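Local coordinates for putative uncharacterized protein (Pyrococcus abyssi virus 1, PDB 4HR1) that is of unknown function but folds into a bromodomain-like bundle of helices and is encoded by a virus that infects the archaeon Pyrococcus abyssi, at residues A[13-18]-A[110-115]; A[21-26]-A[90-95]. All coordinates share one frame; numbering follows the deposited sequence.

Contact 1 (A[13-18]-A[110-115]); sequences ISWLRT and KISDYL
One face of the W15 indole carries the CD1 methyl of L115, which sits 3.6 Å above the ring plane and is displaced toward the rim, on the six-membered side. The closest ring atom to this methyl is CZ2, with W15 CZ2 and L115 CD1 3.7 Å apart. L115 CB and S112 OG approach the same ring obliquely; L115 CB comes within 3.7 Å of W15 NE1, and S112 OG lies 4.0 Å from W15 CZ2. W15 reaches this position because its CG is anti to the backbone N (chi1 -164°), so that the indole extends to helix 109-119 and meets the leucine side chain nearly at right angles. The second L115 branch touches the next turn of the partner helix: L115 CD2 packs 4.0 Å from T18 CG2, the two side chains running alongside in opposite senses. T18 can offer its methyl because its hydroxyl is turned back to its own helix, where T18 OG1 donates to S14 O over 2.7 Å. The hydroxyl approaches from over the carbonyl, tilted 45° from its plane, and S14 O also accepts from T18 N. The indole nitrogen is satisfied by D116, just beyond the segment, and K89 makes a cation-pi contact with the ring. The segment axes pass 10.9 Å apart at 122° between their N-to-C directions. The short C-terminal helix 109-119 thus lies across helix 5-30, with L115 also reaching M96 of helix 72-98, while I13 and R17 pack on helix 34-63.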
ATOM      1  N   ILE A  13       2.466  -2.893   5.974  1.00 36.19           N
ATOM      2  CA  ILE A  13       1.173  -2.766   5.275  1.00 34.86           C
ATOM      3  C   ILE A  13       1.419  -2.960   3.757  1.00 35.60           C
ATOM      4  O   ILE A  13       0.730  -3.770   3.130  1.00 33.89           O
ATOM      5  CB  ILE A  13       0.406  -1.432   5.625  1.00 38.14           C
ATOM      6  CG1 ILE A  13       0.066  -1.334   7.147  1.00 37.95           C
ATOM      7  CG2 ILE A  13      -0.881  -1.295   4.781  1.00 38.54           C
ATOM      8  CD1 ILE A  13      -0.086   0.167   7.735  1.00 31.20           C
ATOM      9  N   SER A  14       2.439  -2.264   3.195  1.00 32.43           N
ATOM     10  CA  SER A  14       2.804  -2.391   1.771  1.00 34.35           C
ATOM     11  C   SER A  14       3.071  -3.844   1.380  1.00 40.40           C
ATOM     12  O   SER A  14       2.459  -4.310   0.418  1.00 40.79           O
ATOM     13  CB  SER A  14       3.989  -1.502   1.409  1.00 39.77           C
ATOM     14  OG  SER A  14       3.697  -0.137   1.672  1.00 52.89           O
ATOM     15  N   TRP A  15       3.902  -4.588   2.170  1.00 36.14           N
ATOM     16  CA  TRP A  15       4.179  -6.009   1.914  1.00 34.57           C
ATOM     17  C   TRP A  15       2.888  -6.774   1.870  1.00 38.98           C
ATOM     18  O   TRP A  15       2.657  -7.542   0.931  1.00 39.40           O
ATOM     19  CB  TRP A  15       5.074  -6.636   3.016  1.00 32.01           C
ATOM     20  CG  TRP A  15       5.684  -7.949   2.617  1.00 30.99           C
ATOM     21  CD1 TRP A  15       6.909  -8.130   2.040  1.00 33.53           C
ATOM     22  CD2 TRP A  15       5.067  -9.247   2.659  1.00 30.03           C
ATOM     23  NE1 TRP A  15       7.119  -9.463   1.779  1.00 32.54           N
ATOM     24  CE2 TRP A  15       6.002 -10.173   2.142  1.00 33.10           C
ATOM     25  CE3 TRP A  15       3.837  -9.736   3.154  1.00 30.42           C
ATOM     26  CZ2 TRP A  15       5.745 -11.551   2.083  1.00 31.35           C
ATOM     27  CZ3 TRP A  15       3.572 -11.095   3.061  1.00 30.83           C
ATOM     28  CH2 TRP A  15       4.510 -11.984   2.515  1.00 31.07           C
ATOM     29  N   LEU A  16       2.053  -6.590   2.897  1.00 36.77           N
ATOM     30  CA  LEU A  16       0.779  -7.311   3.012  1.00 37.52           C
ATOM     31  C   LEU A  16      -0.192  -7.009   1.859  1.00 42.50           C
ATOM     32  O   LEU A  16      -0.827  -7.941   1.353  1.00 41.46           O
ATOM     33  CB  LEU A  16       0.135  -7.061   4.381  1.00 37.87           C
ATOM     34  CG  LEU A  16       0.831  -7.709   5.583  1.00 43.31           C
ATOM     35  CD1 LEU A  16       0.179  -7.304   6.847  1.00 44.27           C
ATOM     36  CD2 LEU A  16       0.784  -9.209   5.508  1.00 46.51           C
ATOM     37  N   ARG A  17      -0.243  -5.734   1.389  1.00 40.43           N
ATOM     38  CA  ARG A  17      -1.102  -5.348   0.259  1.00 41.05           C
ATOM     39  C   ARG A  17      -0.609  -5.986  -1.046  1.00 44.30           C
ATOM     40  O   ARG A  17      -1.405  -6.612  -1.762  1.00 43.78           O
ATOM     41  CB  ARG A  17      -1.247  -3.823   0.136  1.00 42.74           C
ATOM     42  CG  ARG A  17      -2.011  -3.207   1.308  1.00 52.13           C
ATOM     43  CD  ARG A  17      -2.925  -2.089   0.864  1.00 60.18           C
ATOM     44  NE  ARG A  17      -2.920  -0.956   1.795  1.00 63.24           N
ATOM     45  CZ  ARG A  17      -3.809  -0.773   2.767  1.00 69.85           C
ATOM     46  NH1 ARG A  17      -4.772  -1.667   2.975  1.00 48.51           N
ATOM     47  NH2 ARG A  17      -3.732   0.291   3.551  1.00 53.83           N
ATOM     48  N   THR A  18       0.717  -5.905  -1.298  1.00 39.76           N
ATOM     49  CA  THR A  18       1.390  -6.488  -2.462  1.00 39.54           C
ATOM     50  C   THR A  18       1.206  -8.012  -2.471  1.00 45.40           C
ATOM     51  O   THR A  18       0.995  -8.597  -3.544  1.00 46.09           O
ATOM     52  CB  THR A  18       2.863  -6.077  -2.500  1.00 46.73           C
ATOM     53  OG1 THR A  18       3.024  -4.691  -2.144  1.00 36.20           O
ATOM     54  CG2 THR A  18       3.517  -6.375  -3.846  1.00 47.22           C
ATOM     55  N   LYS A 110      11.182 -17.916  -2.534  1.00 46.15           N
ATOM     56  CA  LYS A 110      11.337 -17.147  -3.772  1.00 45.85           C
ATOM     57  C   LYS A 110      10.236 -16.072  -3.901  1.00 47.59           C
ATOM     58  O   LYS A 110      10.526 -14.953  -4.326  1.00 46.95           O
ATOM     59  CB  LYS A 110      11.322 -18.062  -5.009  1.00 48.87           C
ATOM     60  CG  LYS A 110      12.456 -19.076  -5.095  1.00 71.92           C
ATOM     61  CD  LYS A 110      12.390 -19.826  -6.437  1.00 82.49           C
ATOM     62  CE  LYS A 110      13.305 -21.025  -6.498  1.00 90.17           C
ATOM     63  NZ  LYS A 110      13.246 -21.686  -7.830  1.00 99.98           N
ATOM     64  N   ILE A 111       8.979 -16.438  -3.552  1.00 42.26           N
ATOM     65  CA  ILE A 111       7.806 -15.576  -3.596  1.00 42.77           C
ATOM     66  C   ILE A 111       8.064 -14.412  -2.662  1.00 48.68           C
ATOM     67  O   ILE A 111       7.922 -13.254  -3.072  1.00 48.05           O
ATOM     68  CB  ILE A 111       6.516 -16.358  -3.189  1.00 45.50           C
ATOM     69  CG1 ILE A 111       6.039 -17.292  -4.319  1.00 44.04           C
ATOM     70  CG2 ILE A 111       5.398 -15.405  -2.728  1.00 45.32           C
ATOM     71  CD1 ILE A 111       5.030 -18.242  -3.891  1.00 38.79           C
ATOM     72  N   SER A 112       8.508 -14.742  -1.423  1.00 45.19           N
ATOM     73  CA  SER A 112       8.839 -13.795  -0.364  1.00 44.41           C
ATOM     74  C   SER A 112       9.940 -12.798  -0.809  1.00 46.96           C
ATOM     75  O   SER A 112       9.781 -11.589  -0.621  1.00 46.95           O
ATOM     76  CB  SER A 112       9.213 -14.538   0.920  1.00 46.46           C
ATOM     77  OG  SER A 112       9.142 -13.702   2.063  1.00 55.71           O
ATOM     78  N   ASP A 113      11.006 -13.296  -1.439  1.00 43.36           N
ATOM     79  CA  ASP A 113      12.115 -12.467  -1.941  1.00 44.25           C
ATOM     80  C   ASP A 113      11.624 -11.521  -3.057  1.00 49.61           C
ATOM     81  O   ASP A 113      11.980 -10.335  -3.052  1.00 50.80           O
ATOM     82  CB  ASP A 113      13.285 -13.350  -2.431  1.00 46.43           C
ATOM     83  CG  ASP A 113      14.205 -13.923  -1.355  1.00 57.07           C
ATOM     84  OD1 ASP A 113      13.807 -13.926  -0.154  1.00 55.05           O
ATOM     85  OD2 ASP A 113      15.301 -14.409  -1.714  1.00 65.66           O
ATOM     86  N   TYR A 114      10.771 -12.040  -3.973  1.00 44.18           N
ATOM     87  CA  TYR A 114      10.142 -11.261  -5.032  1.00 44.44           C
ATOM     88  C   TYR A 114       9.269 -10.145  -4.415  1.00 48.14           C
ATOM     89  O   TYR A 114       9.404  -8.987  -4.795  1.00 49.08           O
ATOM     90  CB  TYR A 114       9.310 -12.171  -5.953  1.00 46.25           C
ATOM     91  CG  TYR A 114       8.384 -11.418  -6.881  1.00 49.24           C
ATOM     92  CD1 TYR A 114       8.887 -10.658  -7.935  1.00 50.64           C
ATOM     93  CD2 TYR A 114       7.001 -11.480  -6.719  1.00 50.38           C
ATOM     94  CE1 TYR A 114       8.039  -9.955  -8.786  1.00 50.28           C
ATOM     95  CE2 TYR A 114       6.144 -10.787  -7.567  1.00 51.27           C
ATOM     96  CZ  TYR A 114       6.668 -10.024  -8.604  1.00 56.98           C
ATOM     97  OH  TYR A 114       5.827  -9.313  -9.432  1.00 52.89           O
ATOM     98  N   LEU A 115       8.441 -10.484  -3.417  1.00 42.36           N
ATOM     99  CA  LEU A 115       7.574  -9.509  -2.740  1.00 40.29           C
ATOM    100  C   LEU A 115       8.360  -8.406  -2.059  1.00 44.20           C
ATOM    101  O   LEU A 115       8.020  -7.236  -2.213  1.00 42.09           O
ATOM    102  CB  LEU A 115       6.570 -10.187  -1.782  1.00 38.67           C
ATOM    103  CG  LEU A 115       5.483 -11.045  -2.461  1.00 40.73           C
ATOM    104  CD1 LEU A 115       4.652 -11.786  -1.432  1.00 40.27           C
ATOM    105  CD2 LEU A 115       4.591 -10.215  -3.367  1.00 39.86           C
TER

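Contact 2 (A[21-26]-A[90-95]); sequences AFLKGY and EQIIVE
L23 joins helix 5-30 to helix 72-98 by apolar side-chain packing against I92 and the aliphatic part of E95, a small buried contact within the bromodomain-like helical bundle. Only 127 Å² is buried between 21-26 and 90-95, and the backbones stay well separated, the nearest CA atoms, those of L23 and E95, being 8.5 Å apart. Side chains therefore bridge the gap. All three touching residues are buried, and the leucine points toward the other helix and divides its two methyls between residues three positions apart. L23 CD1 meets I92 CG2 at 4.1 Å, while L23 CD2 lies against the E95 CG methylene. CG2, anti to the backbone N, is the I92 branch that meets L23; the isoleucine side chain also packs on L16, A19 and I20 of helix 5-30 and on L43 of helix 34-63, so it fills the space where three helices converge. Both L23 torsions lie well off the staggered positions (chi1 -97°, chi2 143°), and in this rotation CD1 faces I92 and CD2 faces E95. E95 combines apolar and ionic roles. Its CG stands anti to the backbone N, and the chain then bends at chi2 (65°), which sets the carboxylate farther from the leucine than CG is. There E95 OE1 forms a salt bridge with R98 NH2, which probably helps to balance a buried negative charge. The leucine accordingly rests on the methylene: L23 CD2 lies 3.8 Å from E95 CG, whereas E95 OE2 is 5.0 Å from that same methyl.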
ATOM      1  N   ALA A  21      -2.356  -8.653  -3.609  1.00 40.50           N
ATOM      2  CA  ALA A  21      -2.373  -8.429  -5.067  1.00 41.34           C
ATOM      3  C   ALA A  21      -1.832  -9.675  -5.773  1.00 47.76           C
ATOM      4  O   ALA A  21      -2.465 -10.162  -6.716  1.00 47.47           O
ATOM      5  CB  ALA A  21      -1.517  -7.211  -5.434  1.00 41.88           C
ATOM      6  N   PHE A  22      -0.703 -10.231  -5.252  1.00 45.66           N
ATOM      7  CA  PHE A  22      -0.039 -11.435  -5.761  1.00 46.02           C
ATOM      8  C   PHE A  22      -0.980 -12.634  -5.753  1.00 52.80           C
ATOM      9  O   PHE A  22      -1.131 -13.283  -6.791  1.00 52.70           O
ATOM     10  CB  PHE A  22       1.230 -11.723  -4.941  1.00 47.53           C
ATOM     11  CG  PHE A  22       2.105 -12.844  -5.448  1.00 48.31           C
ATOM     12  CD1 PHE A  22       1.863 -14.161  -5.078  1.00 50.61           C
ATOM     13  CD2 PHE A  22       3.208 -12.577  -6.248  1.00 49.99           C
ATOM     14  CE1 PHE A  22       2.688 -15.194  -5.526  1.00 51.61           C
ATOM     15  CE2 PHE A  22       4.042 -13.610  -6.677  1.00 52.56           C
ATOM     16  CZ  PHE A  22       3.782 -14.910  -6.309  1.00 50.19           C
ATOM     17  N   LEU A  23      -1.630 -12.909  -4.591  1.00 50.89           N
ATOM     18  CA  LEU A  23      -2.586 -14.014  -4.403  1.00 51.21           C
ATOM     19  C   LEU A  23      -3.777 -13.921  -5.347  1.00 58.06           C
ATOM     20  O   LEU A  23      -4.171 -14.937  -5.924  1.00 57.15           O
ATOM     21  CB  LEU A  23      -3.103 -14.030  -2.966  1.00 50.98           C
ATOM     22  CG  LEU A  23      -2.421 -14.966  -2.020  1.00 55.24           C
ATOM     23  CD1 LEU A  23      -2.312 -14.332  -0.660  1.00 55.99           C
ATOM     24  CD2 LEU A  23      -3.156 -16.293  -1.943  1.00 57.07           C
ATOM     25  N   LYS A  24      -4.363 -12.700  -5.470  1.00 57.30           N
ATOM     26  CA  LYS A  24      -5.498 -12.361  -6.337  1.00 58.08           C
ATOM     27  C   LYS A  24      -5.169 -12.755  -7.785  1.00 64.09           C
ATOM     28  O   LYS A  24      -5.937 -13.498  -8.412  1.00 64.26           O
ATOM     29  CB  LYS A  24      -5.784 -10.851  -6.250  1.00 60.99           C
ATOM     30  CG  LYS A  24      -7.252 -10.498  -6.019  1.00 78.26           C
ATOM     31  CD  LYS A  24      -7.487  -9.876  -4.646  1.00 85.94           C
ATOM     32  CE  LYS A  24      -7.884  -8.418  -4.704  1.00 94.19           C
ATOM     33  NZ  LYS A  24      -6.705  -7.519  -4.823  1.00102.78           N
ATOM     34  N   GLY A  25      -3.990 -12.318  -8.247  1.00 61.07           N
ATOM     35  CA  GLY A  25      -3.448 -12.589  -9.572  1.00 61.28           C
ATOM     36  C   GLY A  25      -3.197 -14.053  -9.851  1.00 67.11           C
ATOM     37  O   GLY A  25      -3.534 -14.537 -10.938  1.00 66.81           O
ATOM     38  N   TYR A  26      -2.621 -14.775  -8.864  1.00 64.62           N
ATOM     39  CA  TYR A  26      -2.363 -16.214  -8.976  1.00 64.60           C
ATOM     40  C   TYR A  26      -3.687 -16.952  -9.169  1.00 71.44           C
ATOM     41  O   TYR A  26      -3.766 -17.868  -9.988  1.00 71.30           O
ATOM     42  CB  TYR A  26      -1.613 -16.752  -7.730  1.00 64.53           C
ATOM     43  CG  TYR A  26      -1.581 -18.264  -7.642  1.00 64.83           C
ATOM     44  CD1 TYR A  26      -0.754 -19.013  -8.472  1.00 66.42           C
ATOM     45  CD2 TYR A  26      -2.419 -18.949  -6.767  1.00 65.55           C
ATOM     46  CE1 TYR A  26      -0.722 -20.406  -8.398  1.00 66.39           C
ATOM     47  CE2 TYR A  26      -2.412 -20.344  -6.699  1.00 66.38           C
ATOM     48  CZ  TYR A  26      -1.557 -21.068  -7.514  1.00 72.73           C
ATOM     49  OH  TYR A  26      -1.529 -22.439  -7.450  1.00 72.73           O
ATOM     50  N   GLU A  90       1.517 -14.286   8.452  1.00 37.75           N
ATOM     51  CA  GLU A  90       1.482 -15.725   8.707  1.00 38.66           C
ATOM     52  C   GLU A  90       0.318 -16.364   7.968  1.00 43.38           C
ATOM     53  O   GLU A  90       0.511 -17.345   7.253  1.00 42.24           O
ATOM     54  CB  GLU A  90       1.380 -15.972  10.230  1.00 40.53           C
ATOM     55  CG  GLU A  90       1.858 -17.331  10.716  1.00 49.65           C
ATOM     56  CD  GLU A  90       0.823 -18.431  10.867  1.00 78.23           C
ATOM     57  OE1 GLU A  90       1.173 -19.481  11.451  1.00 83.54           O
ATOM     58  OE2 GLU A  90      -0.329 -18.256  10.407  1.00 80.55           O
ATOM     59  N   GLN A  91      -0.887 -15.776   8.097  1.00 42.33           N
ATOM     60  CA  GLN A  91      -2.096 -16.280   7.440  1.00 42.65           C
ATOM     61  C   GLN A  91      -2.034 -16.137   5.911  1.00 47.25           C
ATOM     62  O   GLN A  91      -2.640 -16.946   5.199  1.00 47.68           O
ATOM     63  CB  GLN A  91      -3.355 -15.620   8.008  1.00 44.34           C
ATOM     64  CG  GLN A  91      -3.633 -15.884   9.486  1.00 64.13           C
ATOM     65  CD  GLN A  91      -4.968 -15.300   9.888  1.00 92.30           C
ATOM     66  OE1 GLN A  91      -5.978 -16.010  10.002  1.00 92.69           O
ATOM     67  NE2 GLN A  91      -5.022 -13.985  10.071  1.00 80.00           N
ATOM     68  N   ILE A  92      -1.291 -15.130   5.407  1.00 43.54           N
ATOM     69  CA  ILE A  92      -1.075 -14.916   3.970  1.00 43.35           C
ATOM     70  C   ILE A  92      -0.238 -16.087   3.391  1.00 46.12           C
ATOM     71  O   ILE A  92      -0.657 -16.701   2.394  1.00 45.03           O
ATOM     72  CB  ILE A  92      -0.429 -13.514   3.689  1.00 46.86           C
ATOM     73  CG1 ILE A  92      -1.417 -12.316   3.912  1.00 47.59           C
ATOM     74  CG2 ILE A  92       0.279 -13.438   2.327  1.00 48.45           C
ATOM     75  CD1 ILE A  92      -2.779 -12.396   3.223  1.00 55.21           C
ATOM     76  N   ILE A  93       0.941 -16.380   4.028  1.00 40.82           N
ATOM     77  CA  ILE A  93       1.893 -17.423   3.630  1.00 40.18           C
ATOM     78  C   ILE A  93       1.199 -18.783   3.682  1.00 46.46           C
ATOM     79  O   ILE A  93       1.277 -19.566   2.728  1.00 46.27           O
ATOM     80  CB  ILE A  93       3.202 -17.344   4.468  1.00 42.42           C
ATOM     81  CG1 ILE A  93       3.905 -15.981   4.273  1.00 42.09           C
ATOM     82  CG2 ILE A  93       4.151 -18.504   4.134  1.00 42.39           C
ATOM     83  CD1 ILE A  93       4.733 -15.501   5.415  1.00 47.99           C
ATOM     84  N   VAL A  94       0.441 -19.011   4.760  1.00 44.06           N
ATOM     85  CA  VAL A  94      -0.361 -20.217   4.949  1.00 44.41           C
ATOM     86  C   VAL A  94      -1.378 -20.369   3.801  1.00 48.00           C
ATOM     87  O   VAL A  94      -1.536 -21.471   3.280  1.00 48.65           O
ATOM     88  CB  VAL A  94      -1.013 -20.206   6.363  1.00 48.62           C
ATOM     89  CG1 VAL A  94      -2.123 -21.246   6.492  1.00 48.25           C
ATOM     90  CG2 VAL A  94       0.049 -20.421   7.444  1.00 48.52           C
ATOM     91  N   GLU A  95      -2.034 -19.261   3.394  1.00 44.16           N
ATOM     92  CA  GLU A  95      -3.000 -19.242   2.294  1.00 44.06           C
ATOM     93  C   GLU A  95      -2.329 -19.564   0.977  1.00 46.54           C
ATOM     94  O   GLU A  95      -2.842 -20.411   0.236  1.00 45.37           O
ATOM     95  CB  GLU A  95      -3.768 -17.903   2.219  1.00 45.64           C
ATOM     96  CG  GLU A  95      -4.844 -17.839   1.135  1.00 54.58           C
ATOM     97  CD  GLU A  95      -6.037 -18.772   1.269  1.00 76.58           C
ATOM     98  OE1 GLU A  95      -6.168 -19.436   2.324  1.00 56.88           O
ATOM     99  OE2 GLU A  95      -6.856 -18.822   0.321  1.00 75.33           O
TER

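Both contacts are buried and both rest on helix 5-30, about 9 Å apart between centres, but they use different partners: contact 1 brings in helix 109-119, contact 2 the preceding helix 72-98. Contact 1 is the larger and is built on an aromatic ring whose NE1 is hydrogen-bonded to D116; contact 2 is aliphatic, and the one charged residue that touches, E95, salt-bridges to R98. They meet directly, W15 CZ3 lying 4.1 Å from I92 CG2, and F22 fills the junction by packing on I111, Y114 and L115, with F22 CE2 3.6 Å from Y114 CE2. F22 and Y114 also meet aromatic side chains of the other protein chain, so this region continues into the inter-chain interface.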